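Local coordinates for prolyl-tRNA synthetase (Naegleria fowleri, PDB 6NAB), which probably catalyses the ATP-dependent attachment of proline to its cognate tRNA, through a prolyl-adenylate intermediate, as in other prolyl-tRNA synthetases, at residues 242-247 with 263-268; 118-123 with 167-172; 17-22 with 227-232. All coordinates share one frame; numbering follows the deposited sequence.

Interaction 1. Residues 242-247 with 263-268. With PRO (proline), chain N.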
loop_
_atom_site.group_PDB
_atom_site.type_symbol
_atom_site.label_atom_id
_atom_site.label_comp_id
_atom_site.label_asym_id
_atom_site.label_seq_id
_atom_site.Cartn_x
_atom_site.Cartn_y
_atom_site.Cartn_z
ATOM N N LEU B 242 -4.985 -18.357 -17.225
ATOM C CA LEU B 242 -4.000 -19.394 -16.955
ATOM C C LEU B 242 -4.545 -20.788 -17.207
ATOM O O LEU B 242 -3.787 -21.761 -17.108
ATOM C CB LEU B 242 -3.487 -19.292 -15.513
ATOM C CG LEU B 242 -3.046 -17.901 -15.041
ATOM C CD1 LEU B 242 -2.674 -17.919 -13.555
ATOM C CD2 LEU B 242 -1.893 -17.362 -15.899
ATOM N N GLY B 243 -5.825 -20.908 -17.557
ATOM C CA GLY B 243 -6.403 -22.232 -17.756
ATOM C C GLY B 243 -6.241 -23.068 -16.504
ATOM O O GLY B 243 -6.460 -22.598 -15.380
ATOM N N GLN B 244 -5.851 -24.330 -16.692
ATOM C CA GLN B 244 -5.560 -25.238 -15.589
ATOM C C GLN B 244 -4.067 -25.503 -15.452
ATOM O O GLN B 244 -3.672 -26.467 -14.793
ATOM C CB GLN B 244 -6.328 -26.557 -15.749
ATOM C CG GLN B 244 -7.867 -26.423 -15.684
ATOM C CD GLN B 244 -8.592 -27.666 -16.183
ATOM O OE1 GLN B 244 -8.193 -28.260 -17.186
ATOM N NE2 GLN B 244 -9.665 -28.066 -15.485
ATOM N N ASN B 245 -3.227 -24.661 -16.064
ATOM C CA ASN B 245 -1.786 -24.901 -16.046
ATOM C C ASN B 245 -1.221 -24.831 -14.635
ATOM O O ASN B 245 -0.392 -25.663 -14.250
ATOM C CB ASN B 245 -1.066 -23.894 -16.946
ATOM C CG ASN B 245 -1.420 -24.079 -18.410
ATOM O OD1 ASN B 245 -1.689 -25.186 -18.848
ATOM N ND2 ASN B 245 -1.432 -22.989 -19.166
ATOM N N PHE B 246 -1.641 -23.834 -13.860
ATOM C CA PHE B 246 -1.148 -23.685 -12.498
ATOM C C PHE B 246 -1.893 -24.587 -11.519
ATOM O O PHE B 246 -1.287 -25.120 -10.579
ATOM C CB PHE B 246 -1.263 -22.222 -12.067
ATOM C CG PHE B 246 -0.170 -21.356 -12.610
ATOM C CD1 PHE B 246 -0.283 -20.785 -13.865
ATOM C CD2 PHE B 246 0.978 -21.124 -11.867
ATOM C CE1 PHE B 246 0.728 -19.991 -14.371
ATOM C CE2 PHE B 246 1.997 -20.328 -12.365
ATOM C CZ PHE B 246 1.870 -19.758 -13.612
ATOM N N SER B 247 -3.198 -24.782 -11.733
ATOM C CA SER B 247 -3.967 -25.630 -10.821
ATOM C C SER B 247 -3.552 -27.094 -10.923
ATOM O O SER B 247 -3.657 -27.837 -9.941
ATOM C CB SER B 247 -5.454 -25.496 -11.112
ATOM O OG SER B 247 -5.731 -25.924 -12.429
ATOM N N PHE B 263 -9.835 -29.779 -11.800
ATOM C CA PHE B 263 -8.904 -28.686 -11.562
ATOM C C PHE B 263 -9.590 -27.344 -11.791
ATOM O O PHE B 263 -10.417 -27.202 -12.698
ATOM C CB PHE B 263 -7.682 -28.815 -12.473
ATOM C CG PHE B 263 -6.827 -29.998 -12.157
ATOM C CD1 PHE B 263 -5.963 -29.963 -11.072
ATOM C CD2 PHE B 263 -6.887 -31.150 -12.937
ATOM C CE1 PHE B 263 -5.169 -31.054 -10.763
ATOM C CE2 PHE B 263 -6.096 -32.245 -12.641
ATOM C CZ PHE B 263 -5.236 -32.202 -11.549
ATOM N N ALA B 264 -9.244 -26.358 -10.964
ATOM C CA ALA B 264 -9.812 -25.022 -11.119
ATOM C C ALA B 264 -9.254 -24.318 -12.356
ATOM O O ALA B 264 -8.118 -24.551 -12.772
ATOM C CB ALA B 264 -9.510 -24.166 -9.879
ATOM N N TYR B 265 -10.063 -23.432 -12.931
ATOM C CA TYR B 265 -9.613 -22.530 -13.988
ATOM C C TYR B 265 -9.209 -21.214 -13.349
ATOM O O TYR B 265 -9.942 -20.686 -12.503
ATOM C CB TYR B 265 -10.711 -22.294 -15.029
ATOM C CG TYR B 265 -10.930 -23.477 -15.932
ATOM C CD1 TYR B 265 -10.277 -23.561 -17.158
ATOM C CD2 TYR B 265 -11.758 -24.528 -15.553
ATOM C CE1 TYR B 265 -10.458 -24.656 -17.994
ATOM C CE2 TYR B 265 -11.942 -25.638 -16.391
ATOM C CZ TYR B 265 -11.288 -25.686 -17.607
ATOM O OH TYR B 265 -11.457 -26.764 -18.443
ATOM N N GLN B 266 -8.044 -20.692 -13.737
ATOM C CA GLN B 266 -7.502 -19.514 -13.081
ATOM C C GLN B 266 -7.142 -18.404 -14.063
ATOM O O GLN B 266 -6.789 -18.645 -15.225
ATOM C CB GLN B 266 -6.270 -19.869 -12.263
ATOM C CG GLN B 266 -6.543 -20.827 -11.096
ATOM C CD GLN B 266 -5.258 -21.169 -10.404
ATOM O OE1 GLN B 266 -4.575 -22.136 -10.771
ATOM N NE2 GLN B 266 -4.876 -20.338 -9.443
ATOM N N ASN B 267 -7.207 -17.173 -13.551
ATOM C CA ASN B 267 -6.704 -15.976 -14.216
ATOM C C ASN B 267 -5.738 -15.267 -13.277
ATOM O O ASN B 267 -5.818 -15.404 -12.052
ATOM C CB ASN B 267 -7.817 -14.964 -14.558
ATOM C CG ASN B 267 -8.936 -15.548 -15.395
ATOM O OD1 ASN B 267 -8.720 -16.411 -16.248
ATOM N ND2 ASN B 267 -10.158 -15.069 -15.151
ATOM N N SER B 268 -4.853 -14.463 -13.852
ATOM C CA SER B 268 -4.161 -13.445 -13.078
ATOM C C SER B 268 -4.039 -12.194 -13.937
ATOM O O SER B 268 -4.055 -12.264 -15.171
ATOM C CB SER B 268 -2.783 -13.933 -12.554
ATOM O OG SER B 268 -1.837 -14.105 -13.597
HETATM N N PRO N . 1.117 -12.116 -12.534
HETATM C CA PRO N . 0.893 -11.665 -13.913
HETATM C C PRO N . 2.138 -11.008 -14.508
HETATM O O PRO N . 2.121 -10.548 -15.658
HETATM C CB PRO N . -0.253 -10.650 -13.775
HETATM C CG PRO N . -0.152 -10.167 -12.331
HETATM C CD PRO N . 0.272 -11.390 -11.565
HETATM O OXT PRO N . 3.189 -10.940 -13.855
HETATM O O HOH W 1 -4.273 -22.731 -13.533
HETATM O O HOH W 2 -10.314 -31.056 -14.336
#
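Gln-244 lies across the ring of Tyr-265. Its CG sits over the middle of one face, 3.9 Å from the ring centroid and 10° off the normal, a CH-pi contact. The amide continues over the same ring, its plane only 15° from that of the ring, so the two flat groups stack. The extended chain lays the amide over the CE2-CZ rim, where NE2 donates to Phe-263 O at 3.0 Å. That carbonyl lies close to the amide plane, but NE2 approaches it from above the carbonyl plane and not on a lone pair.

Ser-247 makes the second side-chain bond. Its OG lies between the backbone N and the carbonyl carbon (chi1 62°) and donates to Ala-264 O at 2.8 Å, in the carbonyl plane. The backbones are joined by Leu-242 N to Gln-266 O at 2.7 Å and by Gln-266 N to Gly-243 O at 3.0 Å. Leu-242 and Gly-243 both face Gln-266, a classic beta bulge. A type II' turn from Leu-242 to Asn-245 then leads out of the strand into helix 245-250, with Gly-243 at positive phi.

One water sits inside this corner. It donates to Gly-243 O and to Gln-266 OE1 and accepts from Ser-247 N. At the other end, Leu-242 CD1 packs 3.9 Å from Ser-268 OG, whose polar partner is Glu-121. Ser-268 OG is also 3.7 Å from CA of the bound proline. Tyr-125 of helix 121-131 covers Leu-242 and Gln-266, and Asn-267 ND2 bonds to Glu-183.

The carbonyls of Gly-243, Phe-263, Ala-264 and Gln-266 thus find partners within the contact, and Ser-247 N does so through the water. These bonds tie the strand-to-helix corner to strand 261-272 beside the proline pocket.

Interaction 2. Residues 118-123 with 167-172. With PRO (proline), chain N; AMP (adenosine monophosphate), chain M.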
loop_
_atom_site.group_PDB
_atom_site.type_symbol
_atom_site.label_atom_id
_atom_site.label_comp_id
_atom_site.label_asym_id
_atom_site.label_seq_id
_atom_site.Cartn_x
_atom_site.Cartn_y
_atom_site.Cartn_z
ATOM N N PRO B 118 8.914 -11.933 -8.018
ATOM C CA PRO B 118 8.785 -11.233 -9.312
ATOM C C PRO B 118 7.329 -11.094 -9.719
ATOM O O PRO B 118 6.996 -10.335 -10.641
ATOM C CB PRO B 118 9.564 -12.143 -10.264
ATOM C CG PRO B 118 9.313 -13.506 -9.716
ATOM C CD PRO B 118 9.255 -13.354 -8.203
ATOM N N THR B 119 6.472 -11.877 -9.055
ATOM C CA THR B 119 5.033 -12.043 -9.261
ATOM C C THR B 119 4.627 -13.148 -8.293
ATOM O O THR B 119 5.497 -13.922 -7.886
ATOM C CB THR B 119 4.673 -12.396 -10.720
ATOM O OG1 THR B 119 3.248 -12.562 -10.831
ATOM C CG2 THR B 119 5.385 -13.683 -11.189
ATOM N N SER B 120 3.345 -13.260 -7.919
ATOM C CA SER B 120 2.988 -14.047 -6.731
ATOM C C SER B 120 2.240 -15.350 -7.017
ATOM O O SER B 120 1.731 -15.961 -6.069
ATOM C CB SER B 120 2.159 -13.194 -5.772
ATOM O OG SER B 120 2.914 -12.076 -5.343
ATOM N N GLU B 121 2.166 -15.812 -8.276
ATOM C CA GLU B 121 1.517 -17.101 -8.542
ATOM C C GLU B 121 2.046 -18.210 -7.619
ATOM O O GLU B 121 1.268 -18.926 -6.979
ATOM C CB GLU B 121 1.693 -17.510 -10.014
ATOM C CG GLU B 121 0.750 -16.817 -11.012
ATOM C CD GLU B 121 1.239 -15.428 -11.396
ATOM O OE1 GLU B 121 2.350 -15.055 -10.961
ATOM O OE2 GLU B 121 0.524 -14.710 -12.132
ATOM N N THR B 122 3.370 -18.382 -7.558
ATOM C CA THR B 122 3.934 -19.484 -6.784
ATOM C C THR B 122 3.897 -19.215 -5.284
ATOM O O THR B 122 4.058 -20.161 -4.499
ATOM C CB THR B 122 5.379 -19.767 -7.214
ATOM O OG1 THR B 122 6.190 -18.625 -6.916
ATOM C CG2 THR B 122 5.475 -20.069 -8.746
ATOM N N ILE B 123 3.662 -17.960 -4.887
ATOM C CA ILE B 123 3.497 -17.599 -3.478
ATOM C C ILE B 123 2.080 -17.892 -2.998
ATOM O O ILE B 123 1.872 -18.330 -1.859
ATOM C CB ILE B 123 3.859 -16.118 -3.275
ATOM C CG1 ILE B 123 5.360 -15.930 -3.501
ATOM C CG2 ILE B 123 3.418 -15.617 -1.836
ATOM C CD1 ILE B 123 5.826 -14.492 -3.534
ATOM N N TRP B 167 2.373 -2.351 -8.100
ATOM C CA TRP B 167 1.266 -2.785 -8.940
ATOM C C TRP B 167 0.118 -3.253 -8.051
ATOM O O TRP B 167 0.209 -3.241 -6.819
ATOM C CB TRP B 167 1.747 -3.867 -9.930
ATOM C CG TRP B 167 2.012 -5.264 -9.362
ATOM C CD1 TRP B 167 1.967 -5.670 -8.039
ATOM C CD2 TRP B 167 2.334 -6.436 -10.123
ATOM N NE1 TRP B 167 2.240 -7.025 -7.950
ATOM C CE2 TRP B 167 2.460 -7.516 -9.212
ATOM C CE3 TRP B 167 2.520 -6.683 -11.496
ATOM C CZ2 TRP B 167 2.783 -8.812 -9.629
ATOM C CZ3 TRP B 167 2.839 -7.965 -11.904
ATOM C CH2 TRP B 167 2.981 -9.014 -10.976
ATOM N N GLN B 168 -0.981 -3.623 -8.690
ATOM C CA GLN B 168 -1.893 -4.606 -8.138
ATOM C C GLN B 168 -1.767 -5.873 -8.968
ATOM O O GLN B 168 -1.500 -5.821 -10.170
ATOM C CB GLN B 168 -3.353 -4.117 -8.120
ATOM C CG GLN B 168 -3.933 -3.665 -9.469
ATOM C CD GLN B 168 -4.293 -4.826 -10.425
ATOM O OE1 GLN B 168 -4.164 -4.691 -11.645
ATOM N NE2 GLN B 168 -4.717 -5.964 -9.871
ATOM N N GLU B 169 -1.908 -7.015 -8.309
ATOM C CA GLU B 169 -2.032 -8.293 -8.996
ATOM C C GLU B 169 -3.280 -8.991 -8.466
ATOM O O GLU B 169 -3.448 -9.140 -7.246
ATOM C CB GLU B 169 -0.767 -9.148 -8.820
ATOM C CG GLU B 169 -0.349 -9.440 -7.351
ATOM C CD GLU B 169 0.926 -10.290 -7.271
ATOM O OE1 GLU B 169 1.810 -9.956 -6.449
ATOM O OE2 GLU B 169 1.028 -11.305 -8.014
ATOM N N GLY B 170 -4.193 -9.333 -9.373
ATOM C CA GLY B 170 -5.398 -10.071 -9.028
ATOM C C GLY B 170 -5.231 -11.527 -9.430
ATOM O O GLY B 170 -4.624 -11.829 -10.458
ATOM N N HIS B 171 -5.765 -12.429 -8.600
ATOM C CA HIS B 171 -5.650 -13.876 -8.822
ATOM C C HIS B 171 -7.009 -14.503 -8.550
ATOM O O HIS B 171 -7.479 -14.491 -7.407
ATOM C CB HIS B 171 -4.579 -14.496 -7.922
ATOM C CG HIS B 171 -3.201 -14.002 -8.204
ATOM N ND1 HIS B 171 -2.303 -14.719 -8.972
ATOM C CD2 HIS B 171 -2.573 -12.852 -7.860
ATOM C CE1 HIS B 171 -1.180 -14.030 -9.084
ATOM N NE2 HIS B 171 -1.314 -12.898 -8.414
ATOM N N SER B 172 -7.643 -15.042 -9.586
ATOM C CA SER B 172 -8.978 -15.607 -9.457
ATOM C C SER B 172 -8.999 -17.055 -9.911
ATOM O O SER B 172 -8.259 -17.454 -10.820
ATOM C CB SER B 172 -10.004 -14.825 -10.266
ATOM O OG SER B 172 -10.106 -13.512 -9.777
HETATM N N PRO N . 1.117 -12.116 -12.534
HETATM C CA PRO N . 0.893 -11.665 -13.913
HETATM C C PRO N . 2.138 -11.008 -14.508
HETATM O O PRO N . 2.121 -10.548 -15.658
HETATM C CB PRO N . -0.253 -10.650 -13.775
HETATM C CG PRO N . -0.152 -10.167 -12.331
HETATM C CD PRO N . 0.272 -11.390 -11.565
HETATM O OXT PRO N . 3.189 -10.940 -13.855
HETATM P P AMP M . 3.927 -8.673 -17.710
HETATM O O1P AMP M . 4.272 -9.863 -16.719
HETATM O O2P AMP M . 5.025 -8.235 -18.727
HETATM O O3P AMP M . 2.587 -8.987 -18.368
HETATM O "O5'" AMP M . 3.575 -7.358 -16.877
HETATM C "C5'" AMP M . 2.629 -7.376 -15.810
HETATM C "C4'" AMP M . 2.296 -5.977 -15.361
HETATM O "O4'" AMP M . 3.499 -5.366 -14.817
HETATM C "C3'" AMP M . 1.817 -5.055 -16.477
HETATM O "O3'" AMP M . 0.858 -4.129 -15.964
HETATM C "C2'" AMP M . 3.105 -4.337 -16.905
HETATM O "O2'" AMP M . 2.891 -3.073 -17.480
HETATM C "C1'" AMP M . 3.871 -4.235 -15.587
HETATM N N9 AMP M . 5.336 -4.268 -15.708
HETATM C C8 AMP M . 6.099 -5.330 -16.118
HETATM N N7 AMP M . 7.390 -5.163 -15.943
HETATM C C5 AMP M . 7.485 -3.898 -15.391
HETATM C C6 AMP M . 8.584 -3.136 -14.945
HETATM N N6 AMP M . 9.851 -3.569 -14.973
HETATM N N1 AMP M . 8.334 -1.907 -14.433
HETATM C C2 AMP M . 7.068 -1.483 -14.372
HETATM N N3 AMP M . 5.949 -2.114 -14.754
HETATM C C4 AMP M . 6.227 -3.322 -15.253
#
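Ser-120 meets the carboxylate of Glu-169 with two groups. Its OG donates to Glu-169 OE1 at 2.6 Å, from the syn side but 34° out of the carboxylate plane. Its backbone N donates to Glu-169 OE2 at 3.0 Å on the syn lone pair. His-171 NE2 reaches the same OE2 at 2.9 Å from above the carboxylate plane, while OE2 lies nearly in the imidazole plane. Gln-144 also holds OE1.

Glu-121 crosses His-171 at about a right angle, with the carboxylate and ring planes 70° apart. Its chain bends at chi2 (81°), which brings OE2 to N of the bound proline at 2.7 Å. Thr-119 OG1 accepts from the same N at 2.8 Å and donates to Glu-121 OE1. This OG1 lies in plane at the edge of the Trp-167 ring, 3.6 Å from CH2. The proline OXT stands at that edge too, and Glu-169 CB lies over the rim of one indole face.

Tyr-125 binds His-171 ND1. In this class II proline pocket, the Glu-121 carboxylate and Thr-119 OG1 would suit a charged proline nitrogen, while donors to both oxygens of Glu-169 hold that buried carboxylate in place.

Interaction 3. Residues 17-22 with 227-232. With EDO (1,2-ethanediol), chain T.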
loop_
_atom_site.group_PDB
_atom_site.type_symbol
_atom_site.label_atom_id
_atom_site.label_comp_id
_atom_site.label_asym_id
_atom_site.label_seq_id
_atom_site.Cartn_x
_atom_site.Cartn_y
_atom_site.Cartn_z
ATOM N N LYS B 17 13.946 20.085 -25.802
ATOM C CA LYS B 17 12.613 19.856 -26.342
ATOM C C LYS B 17 12.310 18.367 -26.495
ATOM O O LYS B 17 13.202 17.541 -26.708
ATOM C CB LYS B 17 12.449 20.551 -27.693
ATOM C CG LYS B 17 12.559 22.067 -27.646
ATOM C CD LYS B 17 11.924 22.682 -28.889
ATOM C CE LYS B 17 12.274 24.164 -29.042
ATOM N NZ LYS B 17 13.525 24.404 -29.838
ATOM N N LYS B 18 11.015 18.044 -26.415
ATOM C CA LYS B 18 10.552 16.659 -26.513
ATOM C C LYS B 18 11.016 15.998 -27.814
ATOM O O LYS B 18 11.385 14.817 -27.822
ATOM C CB LYS B 18 9.027 16.632 -26.392
ATOM C CG LYS B 18 8.419 15.261 -26.090
ATOM C CD LYS B 18 6.925 15.379 -25.798
ATOM C CE LYS B 18 6.318 14.020 -25.467
ATOM N NZ LYS B 18 4.850 14.078 -25.253
ATOM N N GLN B 19 10.992 16.746 -28.923
ATOM C CA GLN B 19 11.406 16.249 -30.233
ATOM C C GLN B 19 12.903 16.368 -30.487
ATOM O O GLN B 19 13.383 15.878 -31.518
ATOM C CB GLN B 19 10.656 16.988 -31.349
ATOM C CG GLN B 19 9.265 16.444 -31.629
ATOM C CD GLN B 19 9.305 15.067 -32.284
ATOM O OE1 GLN B 19 10.333 14.649 -32.822
ATOM N NE2 GLN B 19 8.187 14.356 -32.236
ATOM N N GLU B 20 13.646 17.007 -29.590
ATOM C CA GLU B 20 15.085 17.174 -29.753
ATOM C C GLU B 20 15.873 15.992 -29.185
ATOM O O GLU B 20 16.796 15.487 -29.832
ATOM C CB GLU B 20 15.497 18.504 -29.093
ATOM C CG GLU B 20 16.965 18.831 -29.088
ATOM C CD GLU B 20 17.287 20.093 -28.284
ATOM O OE1 GLU B 20 16.352 20.816 -27.869
ATOM O OE2 GLU B 20 18.490 20.350 -28.061
ATOM N N ASN B 21 15.515 15.542 -27.976
ATOM C CA ASN B 21 16.231 14.464 -27.286
ATOM C C ASN B 21 15.233 13.903 -26.276
ATOM O O ASN B 21 15.055 14.484 -25.202
ATOM C CB ASN B 21 17.492 14.973 -26.600
ATOM C CG ASN B 21 18.340 13.850 -25.993
ATOM O OD1 ASN B 21 17.854 12.763 -25.699
ATOM N ND2 ASN B 21 19.611 14.139 -25.767
ATOM N N PHE B 22 14.557 12.817 -26.652
ATOM C CA PHE B 22 13.387 12.379 -25.901
ATOM C C PHE B 22 13.765 11.920 -24.500
ATOM O O PHE B 22 13.070 12.246 -23.531
ATOM C CB PHE B 22 12.646 11.279 -26.670
ATOM C CG PHE B 22 11.292 10.930 -26.085
ATOM C CD1 PHE B 22 10.403 11.929 -25.703
ATOM C CD2 PHE B 22 10.910 9.608 -25.924
ATOM C CE1 PHE B 22 9.162 11.619 -25.160
ATOM C CE2 PHE B 22 9.668 9.289 -25.387
ATOM C CZ PHE B 22 8.790 10.298 -25.007
ATOM N N ILE B 227 3.354 5.770 -27.889
ATOM C CA ILE B 227 4.196 6.933 -27.623
ATOM C C ILE B 227 4.486 7.580 -28.972
ATOM O O ILE B 227 5.320 7.094 -29.738
ATOM C CB ILE B 227 5.490 6.551 -26.899
ATOM C CG1 ILE B 227 5.179 5.671 -25.673
ATOM C CG2 ILE B 227 6.275 7.835 -26.498
ATOM C CD1 ILE B 227 4.143 6.250 -24.731
ATOM N N ALA B 228 3.822 8.702 -29.250
ATOM C CA ALA B 228 3.913 9.316 -30.569
ATOM C C ALA B 228 5.315 9.846 -30.877
ATOM O O ALA B 228 5.735 9.817 -32.036
ATOM C CB ALA B 228 2.885 10.448 -30.683
ATOM N N THR B 229 6.066 10.293 -29.863
ATOM C CA THR B 229 7.319 10.996 -30.131
ATOM C C THR B 229 8.342 10.102 -30.826
ATOM O O THR B 229 8.963 10.517 -31.807
ATOM C CB THR B 229 7.896 11.579 -28.834
ATOM O OG1 THR B 229 7.039 12.622 -28.349
ATOM C CG2 THR B 229 9.286 12.159 -29.080
ATOM N N ASN B 230 8.543 8.873 -30.341
ATOM C CA ASN B 230 9.456 7.954 -31.017
ATOM C C ASN B 230 8.739 6.767 -31.653
ATOM O O ASN B 230 9.398 5.797 -32.042
ATOM C CB ASN B 230 10.552 7.459 -30.067
ATOM C CG ASN B 230 9.999 6.862 -28.797
ATOM O OD1 ASN B 230 8.783 6.748 -28.624
ATOM N ND2 ASN B 230 10.891 6.477 -27.889
ATOM N N GLY B 231 7.418 6.831 -31.785
ATOM C CA GLY B 231 6.671 5.808 -32.513
ATOM C C GLY B 231 6.767 4.417 -31.926
ATOM O O GLY B 231 6.917 3.439 -32.672
ATOM N N ARG B 232 6.699 4.308 -30.599
ATOM C CA ARG B 232 6.879 3.053 -29.891
ATOM C C ARG B 232 5.613 2.709 -29.129
ATOM O O ARG B 232 4.942 3.598 -28.603
ATOM C CB ARG B 232 8.058 3.138 -28.915
ATOM C CG ARG B 232 9.373 2.873 -29.602
ATOM C CD ARG B 232 10.573 3.086 -28.705
ATOM N NE ARG B 232 11.757 3.258 -29.530
ATOM C CZ ARG B 232 12.452 2.252 -30.053
ATOM N NH1 ARG B 232 12.087 1.001 -29.807
ATOM N NH2 ARG B 232 13.518 2.503 -30.810
HETATM C C1 EDO T . 2.157 17.247 -26.246
HETATM O O1 EDO T . 3.525 16.845 -26.346
HETATM C C2 EDO T . 1.277 16.035 -26.478
HETATM O O2 EDO T . -0.072 16.484 -26.555
HETATM O O HOH W 3 4.841 11.160 -27.126
HETATM O O HOH W 4 7.014 14.858 -29.772
#
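Phe-22 turns its ring onto the turn that holds Thr-229. From CB, the ring is sent out with CG anti to the backbone N (chi1 -170°). CG lies 3.8 Å from Thr-229 CG2. Along one side of the ring, CD1 comes to 3.6 Å from that methyl, and CE1 meets Thr-229 CB. The methyl stands over the face, offset toward the rim, in a CH-pi contact 26° off the ring normal. Along the other flank of the ring, CD2 approaches Asn-230 ND2, whose amide plane is steeply turned from the ring. At the tip, CZ touches Ile-227 CG2 at 3.8 Å.

Residues 227-232 form the connection between antiparallel strands 219-227 and 232-243 of the catalytic core. It closes with a G1 beta bulge, Gly-231 and Arg-232 both facing Ile-227. Phe-22 opens helix 22-32 near the N-terminus, just after the N-cap Asn-21. Met-281 of helix 274-283 touches both Phe-22 and Ile-227, and Asn-230 ND2 bonds to Tyr-513, the C-terminal residue.

Around Thr-229 OG1 the contact is polar and wet. The extended chain of Lys-18 passes it obliquely, with CE 3.3 Å from Thr-229 OG1. Lys-18 NZ goes on to Gly-284 O and Met-281 O, and to an ethanediol probably left from crystallisation. One water joins OG1 to Gln-19 NE2, the latter bond weak, and a second lies between OG1 and Lys-18 NZ, its bond from NZ weak.

In the fold
Interactions 1 and 2 are buried and adjoin. Strands 261-272 and 164-174 are neighbours, joined here by Asn-267 N to Ser-172 O. Ser-268 OG also bonds to Glu-121 OE2, and both contacts touch the bound proline. Interaction 1 relies largely on backbone carbonyls, waters and an amide-ring stack; interaction 2 is built on carboxylates and the ligand. Interaction 3 is partly buried, on the opposite side of the chain's centre, its centre about 40 Å from that of interaction 1 and 33 Å from that of interaction 2. With no direct hydrogen bond between its segments, it rests on a ring against a threonine methyl and on waters. It shares strand 232-243 with interaction 1, each at one end.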